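Local coordinates for protein abietadiene synthase, chloroplastic (Abies grandis, PDB 3S9V) that is a chloroplastic member of the terpene synthases, a largely helical enzyme family, and carries that family's metal-binding domain, at residues V608-E611 with A612-K615. Sequence-based numbering, arbitrary orientation.
Sequences VQLE and AYTK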
ATOM      1  N   VAL A 608     -22.379 -19.094  24.944  1.00 22.82           N
ATOM      2  CA  VAL A 608     -23.075 -18.457  23.830  1.00 22.02           C
ATOM      3  C   VAL A 608     -22.792 -19.146  22.500  1.00 20.53           C
ATOM      4  O   VAL A 608     -23.674 -19.251  21.647  1.00 20.85           O
ATOM      5  CB  VAL A 608     -22.702 -16.955  23.738  1.00 25.37           C
ATOM      6  CG1 VAL A 608     -23.375 -16.306  22.527  1.00 16.95           C
ATOM      7  CG2 VAL A 608     -23.138 -16.244  25.025  1.00 27.86           C
ATOM      8  N   GLN A 609     -21.565 -19.627  22.331  1.00 17.64           N
ATOM      9  CA  GLN A 609     -21.177 -20.309  21.103  1.00 17.83           C
ATOM     10  C   GLN A 609     -21.949 -21.621  20.926  1.00 21.42           C
ATOM     11  O   GLN A 609     -22.480 -21.905  19.843  1.00 21.14           O
ATOM     12  CB  GLN A 609     -19.680 -20.613  21.114  1.00 17.16           C
ATOM     13  CG  GLN A 609     -19.167 -21.188  19.805  1.00 17.30           C
ATOM     14  CD  GLN A 609     -19.342 -20.206  18.664  1.00 23.62           C
ATOM     15  OE1 GLN A 609     -18.843 -19.084  18.725  1.00 24.65           O
ATOM     16  NE2 GLN A 609     -20.054 -20.618  17.619  1.00 20.79           N
ATOM     17  N   LEU A 610     -22.006 -22.419  21.990  1.00 15.28           N
ATOM     18  CA  LEU A 610     -22.701 -23.698  21.931  1.00 20.78           C
ATOM     19  C   LEU A 610     -24.198 -23.472  21.729  1.00 21.37           C
ATOM     20  O   LEU A 610     -24.861 -24.230  21.015  1.00 19.50           O
ATOM     21  CB  LEU A 610     -22.431 -24.513  23.200  1.00 16.75           C
ATOM     22  CG  LEU A 610     -20.942 -24.802  23.456  1.00 17.20           C
ATOM     23  CD1 LEU A 610     -20.806 -25.712  24.648  1.00 15.25           C
ATOM     24  CD2 LEU A 610     -20.310 -25.446  22.246  1.00 11.15           C
ATOM     25  N   GLU A 611     -24.722 -22.420  22.352  1.00 20.26           N
ATOM     26  CA  GLU A 611     -26.126 -22.093  22.194  1.00 22.59           C
ATOM     27  C   GLU A 611     -26.395 -21.777  20.725  1.00 21.58           C
ATOM     28  O   GLU A 611     -27.423 -22.180  20.188  1.00 23.38           O
ATOM     29  CB  GLU A 611     -26.506 -20.911  23.090  1.00 26.34           C
ATOM     30  CG  GLU A 611     -27.134 -21.347  24.404  1.00 28.87           C
ATOM     31  CD  GLU A 611     -26.995 -20.318  25.513  1.00 40.78           C
ATOM     32  OE1 GLU A 611     -27.177 -19.108  25.248  1.00 39.45           O
ATOM     33  OE2 GLU A 611     -26.714 -20.730  26.664  1.00 50.55           O
ATOM     34  N   ALA A 612     -25.471 -21.077  20.069  1.00 17.37           N
ATOM     35  CA  ALA A 612     -25.657 -20.765  18.655  1.00 21.35           C
ATOM     36  C   ALA A 612     -25.638 -22.061  17.824  1.00 22.58           C
ATOM     37  O   ALA A 612     -26.436 -22.224  16.901  1.00 23.03           O
ATOM     38  CB  ALA A 612     -24.567 -19.803  18.169  1.00 16.80           C
ATOM     39  N   TYR A 613     -24.726 -22.976  18.147  1.00 23.99           N
ATOM     40  CA  TYR A 613     -24.652 -24.255  17.432  1.00 26.21           C
ATOM     41  C   TYR A 613     -25.942 -25.030  17.662  1.00 25.71           C
ATOM     42  O   TYR A 613     -26.467 -25.676  16.760  1.00 26.25           O
ATOM     43  CB  TYR A 613     -23.488 -25.119  17.927  1.00 19.21           C
ATOM     44  CG  TYR A 613     -22.109 -24.637  17.554  1.00 26.42           C
ATOM     45  CD1 TYR A 613     -21.864 -24.028  16.318  1.00 24.86           C
ATOM     46  CD2 TYR A 613     -21.031 -24.829  18.419  1.00 24.80           C
ATOM     47  CE1 TYR A 613     -20.577 -23.625  15.955  1.00 23.50           C
ATOM     48  CE2 TYR A 613     -19.739 -24.431  18.063  1.00 24.30           C
ATOM     49  CZ  TYR A 613     -19.521 -23.833  16.836  1.00 23.56           C
ATOM     50  OH  TYR A 613     -18.248 -23.449  16.486  1.00 31.75           O
ATOM     51  N   THR A 614     -26.439 -24.964  18.890  1.00 27.68           N
ATOM     52  CA  THR A 614     -27.658 -25.660  19.261  1.00 27.47           C
ATOM     53  C   THR A 614     -28.882 -25.178  18.487  1.00 28.54           C
ATOM     54  O   THR A 614     -29.730 -25.984  18.108  1.00 30.44           O
ATOM     55  CB  THR A 614     -27.922 -25.523  20.772  1.00 30.21           C
ATOM     56  OG1 THR A 614     -26.860 -26.160  21.495  1.00 37.48           O
ATOM     57  CG2 THR A 614     -29.247 -26.178  21.152  1.00 29.79           C
ATOM     58  N   LYS A 615     -28.981 -23.873  18.244  1.00 25.97           N
ATOM     59  CA  LYS A 615     -30.127 -23.356  17.513  1.00 23.81           C
ATOM     60  C   LYS A 615     -30.097 -23.852  16.069  1.00 23.47           C
ATOM     61  O   LYS A 615     -31.138 -24.183  15.511  1.00 25.16           O
ATOM     62  CB  LYS A 615     -30.159 -21.821  17.541  1.00 25.69           C
ATOM     63  CG  LYS A 615     -31.506 -21.233  17.110  1.00 28.28           C
ATOM     64  CD  LYS A 615     -31.509 -19.710  17.082  1.00 35.84           C
ATOM     65  CE  LYS A 615     -31.357 -19.093  18.470  1.00 45.54           C
ATOM     66  NZ  LYS A 615     -32.568 -19.261  19.319  1.00 45.68           N
TER
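Leu610 O takes two bonds from a single residue, Thr614, one turn further along the helix. Thr614 N lies 2.7 Å from Leu610 O, in the usual i to i+4 bond, and Thr614 OG1 donates to that oxygen as well, 2.8 Å from Leu610 O and well above the carbonyl plane. The hydroxyl reaches back because OG1 stands anti to its own carbonyl carbon (chi1 -63°), which folds it down over the preceding turn. Gln609 and Tyr613 make the side-chain contact on another flank. Gln609 NE2 sits over one face of the Tyr613 ring, offset toward the rim and 3.4 Å from CZ of Tyr613, with amide and ring planes 51° apart. A bend at chi2 (63°) swings the amide there, while Gln609 CG rests 3.7 Å from Tyr613 CE2. The amide is held by hydrogen bonds at both ends, OE1 with Thr643 OG1 and NE2 with Val637 O. All this belongs to helix 599-621 of the all-helical metal-binding domain, where helices 521-541 and 628-638 pack against it. Leu610 CD2 comes to the edge of the same ring, 3.9 Å from Tyr613 CD2. On the exposed flank, Glu611 O accepts from Lys615 N at 3.0 Å, while the Glu611 carboxylate turns back to a salt bridge with Lys607.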